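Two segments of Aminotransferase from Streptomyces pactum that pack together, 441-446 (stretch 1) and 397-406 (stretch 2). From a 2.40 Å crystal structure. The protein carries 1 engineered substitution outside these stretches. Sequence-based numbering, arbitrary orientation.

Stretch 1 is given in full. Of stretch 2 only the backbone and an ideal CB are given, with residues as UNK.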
# COMPACT_ATOMS: atom_id res chain seq x y z
N ARG B 441 -36.75 -2.22 -15.27
CA ARG B 441 -37.56 -2.73 -14.17
C ARG B 441 -37.37 -1.90 -12.89
O ARG B 441 -38.34 -1.58 -12.20
CB ARG B 441 -37.26 -4.22 -13.93
CG ARG B 441 -38.30 -5.15 -14.55
CD ARG B 441 -37.76 -6.44 -15.16
NE ARG B 441 -36.58 -6.95 -14.48
CZ ARG B 441 -35.52 -7.50 -15.08
NH1 ARG B 441 -35.48 -7.64 -16.41
NH2 ARG B 441 -34.49 -7.91 -14.35
N SER B 442 -36.14 -1.49 -12.61
CA SER B 442 -35.85 -0.70 -11.42
C SER B 442 -36.46 0.70 -11.51
O SER B 442 -36.93 1.24 -10.50
CB SER B 442 -34.33 -0.62 -11.19
OG SER B 442 -33.77 -1.92 -11.18
N LEU B 443 -36.45 1.31 -12.69
CA LEU B 443 -37.00 2.66 -12.82
C LEU B 443 -38.51 2.64 -12.61
O LEU B 443 -39.06 3.56 -12.05
CB LEU B 443 -36.66 3.30 -14.18
CG LEU B 443 -35.22 3.74 -14.43
CD1 LEU B 443 -35.02 4.03 -15.91
CD2 LEU B 443 -34.83 4.95 -13.58
N VAL B 444 -39.16 1.58 -13.07
CA VAL B 444 -40.61 1.47 -12.95
C VAL B 444 -41.00 1.40 -11.46
O VAL B 444 -42.06 1.90 -11.08
CB VAL B 444 -41.17 0.30 -13.80
CG1 VAL B 444 -42.67 0.13 -13.60
CG2 VAL B 444 -40.89 0.52 -15.28
N GLY B 445 -40.12 0.85 -10.62
CA GLY B 445 -40.33 0.81 -9.17
C GLY B 445 -39.98 2.10 -8.41
O GLY B 445 -40.13 2.18 -7.19
N LEU B 446 -39.49 3.10 -9.13
CA LEU B 446 -38.99 4.33 -8.52
C LEU B 446 -40.14 5.26 -8.16
O LEU B 446 -39.97 6.13 -7.32
CB LEU B 446 -38.00 5.02 -9.47
CG LEU B 446 -36.93 5.96 -8.91
CD1 LEU B 446 -35.99 5.27 -7.95
CD2 LEU B 446 -36.12 6.57 -10.04
N UNK B 397 -30.92 11.29 -3.51
CA UNK B 397 -31.78 10.29 -2.87
C UNK B 397 -32.46 9.33 -3.84
O UNK B 397 -32.55 8.14 -3.55
CB UNK B 397 -32.85 11.00 -2.04
N UNK B 398 -32.91 9.84 -4.99
CA UNK B 398 -33.50 8.96 -6.00
C UNK B 398 -32.46 8.02 -6.61
O UNK B 398 -32.76 6.86 -6.83
CB UNK B 398 -34.16 9.79 -7.10
N UNK B 399 -31.25 8.50 -6.85
CA UNK B 399 -30.22 7.60 -7.37
C UNK B 399 -29.90 6.47 -6.39
O UNK B 399 -29.87 5.31 -6.81
CB UNK B 399 -28.95 8.39 -7.69
N UNK B 400 -29.73 6.79 -5.10
CA UNK B 400 -29.55 5.77 -4.07
C UNK B 400 -30.67 4.76 -4.13
O UNK B 400 -30.46 3.55 -3.97
CB UNK B 400 -29.48 6.40 -2.68
N UNK B 401 -31.88 5.25 -4.32
CA UNK B 401 -33.06 4.39 -4.30
C UNK B 401 -33.03 3.51 -5.53
O UNK B 401 -33.19 2.29 -5.43
CB UNK B 401 -34.35 5.21 -4.24
N UNK B 402 -32.68 4.11 -6.67
CA UNK B 402 -32.47 3.34 -7.91
C UNK B 402 -31.44 2.21 -7.78
O UNK B 402 -31.64 1.13 -8.33
CB UNK B 402 -32.03 4.29 -9.03
N UNK B 403 -30.34 2.43 -7.06
CA UNK B 403 -29.33 1.38 -7.01
C UNK B 403 -29.72 0.20 -6.11
O UNK B 403 -29.38 -0.93 -6.43
CB UNK B 403 -28.01 1.97 -6.53
N UNK B 404 -30.44 0.45 -5.01
CA UNK B 404 -31.06 -0.66 -4.22
C UNK B 404 -31.95 -1.51 -5.12
O UNK B 404 -31.91 -2.74 -5.06
CB UNK B 404 -31.88 -0.11 -3.05
N UNK B 405 -32.75 -0.85 -5.96
CA UNK B 405 -33.70 -1.56 -6.82
C UNK B 405 -32.96 -2.36 -7.87
O UNK B 405 -33.31 -3.51 -8.15
CB UNK B 405 -34.67 -0.58 -7.49
N UNK B 406 -31.94 -1.74 -8.46
CA UNK B 406 -31.10 -2.40 -9.48
C UNK B 406 -30.39 -3.59 -8.89
O UNK B 406 -30.35 -4.64 -9.50
CB UNK B 406 -30.08 -1.43 -10.07

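Stretch 2 is helical throughout, and the final turn of a helix in stretch 1, with the residues that follow it, lies against one side. Position 397 has nothing of stretch 1 within 5.5 Å of its ideal CB, so this contact sets no preference; the residue is Pro 397, whose O accepts the backbone bond from N of 401.

At 398 the CA-to-CB bond points sideways, and the ideal CB lies 4.8 Å from Leu 446 CD2. A side chain with a long aliphatic part could run past that leucine, and many would fit. Arg 398 is found, its CD 4.4 Å from Leu 446 CD2.

Stretch 1 sets no preference at 399, which points away, or at 400, which is out of reach; any helix-compatible residue would do. They hold His 399 and Arg 400.

Position 401 points toward stretch 1, with its ideal CB 4.1 Å from Leu 446 CD1. Beyond that methyl lie the carbonyl oxygens of Gly 445 and Leu 446, two acceptors at the end of the stretch. An aliphatic residue could cover the methyl, but a long donor, lysine or arginine, could also reach the carbonyls. Arg 401 does so: NH1 donates to Leu 446 O at 2.8 Å, with the oxygen at the guanidinium edge, near its plane. A water extends the link, accepting from Arg 401 NH1 at 3.2 Å and donating to Gly 445 O at 2.6 Å.

At 402 the bond points sideways, but the ideal CB is 4.2 Å from Leu 446 CD1 and 5.4 Å from Leu 443 CD2. Two methyls nearby favour a medium-sized apolar chain; leucine, isoleucine or methionine would suit. Leu 402, with chi1 t and chi2 p, brings CD1 to 3.5 Å from Leu 443 CD2, while its CB lies 4.2 Å from Leu 446 CD1.

Position 403 points away and 404 is out of reach, so any helix-compatible residue would do; they are Gln 403 and Thr 404.

At 405 the helices come close, CA to CA of Ser 442 being 5.1 Å, and the ideal CB, pointing toward stretch 1, is 3.7 Å from Ser 442 CB. Small residues would suit, as would a longer apolar chain that turns along the surface toward 445 and 446. Leu 405 takes the second course: its CD1 lies 3.9 Å from Gly 445 O and 4.1 Å from Leu 446 CD1.

Position 406 points sideways, its ideal CB 3.9 Å from Ser 442 OG. The hydroxyl is close to the backbone, but CA-to-CB does not point at it; a small residue suits, and stretch 1 would not exclude a longer one leading off. Ala 406 is found, its CA 3.2 Å from Ser 442 OG.

Stretch 2, residues 397-406: PRHRRLQTLA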
# COMPACT_ATOMS: atom_id res chain seq x y z
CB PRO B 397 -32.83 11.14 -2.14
CG PRO B 397 -32.10 12.43 -1.85
CD PRO B 397 -31.20 12.65 -3.03
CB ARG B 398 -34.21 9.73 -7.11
CG ARG B 398 -35.70 9.93 -6.87
CD ARG B 398 -36.43 10.53 -8.07
NE ARG B 398 -37.84 10.75 -7.76
CZ ARG B 398 -38.31 11.74 -7.03
NH1 ARG B 398 -37.52 12.70 -6.57
NH2 ARG B 398 -39.60 11.79 -6.76
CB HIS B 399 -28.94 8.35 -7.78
CG HIS B 399 -28.17 7.63 -8.83
ND1 HIS B 399 -28.45 7.77 -10.17
CD2 HIS B 399 -27.19 6.70 -8.75
CE1 HIS B 399 -27.65 6.99 -10.87
NE2 HIS B 399 -26.87 6.33 -10.03
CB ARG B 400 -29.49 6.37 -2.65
CG ARG B 400 -28.20 7.11 -2.32
CD ARG B 400 -27.99 7.40 -0.84
NE ARG B 400 -27.24 6.31 -0.20
CZ ARG B 400 -25.93 6.07 -0.35
NH1 ARG B 400 -25.16 6.86 -1.11
NH2 ARG B 400 -25.38 5.04 0.28
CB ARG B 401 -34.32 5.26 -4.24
CG ARG B 401 -35.59 4.55 -3.82
CD ARG B 401 -36.46 5.44 -2.96
NE ARG B 401 -36.82 6.75 -3.46
CZ ARG B 401 -37.71 7.00 -4.40
NH1 ARG B 401 -38.28 6.02 -5.10
NH2 ARG B 401 -37.99 8.25 -4.69
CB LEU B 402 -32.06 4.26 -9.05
CG LEU B 402 -31.96 3.63 -10.43
CD1 LEU B 402 -33.35 3.23 -10.92
CD2 LEU B 402 -31.30 4.58 -11.42
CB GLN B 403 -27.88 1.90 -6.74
CG GLN B 403 -27.33 1.80 -5.33
CD GLN B 403 -27.08 0.40 -4.78
OE1 GLN B 403 -27.55 0.11 -3.71
NE2 GLN B 403 -26.28 -0.39 -5.44
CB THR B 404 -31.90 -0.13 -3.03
OG1 THR B 404 -31.04 0.50 -2.08
CG2 THR B 404 -32.67 -1.22 -2.34
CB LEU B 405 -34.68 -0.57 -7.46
CG LEU B 405 -35.76 -0.00 -6.51
CD1 LEU B 405 -36.36 1.29 -7.05
CD2 LEU B 405 -36.83 -1.05 -6.23
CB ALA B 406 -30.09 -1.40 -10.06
O HOH W 1 -39.13 2.91 -4.89
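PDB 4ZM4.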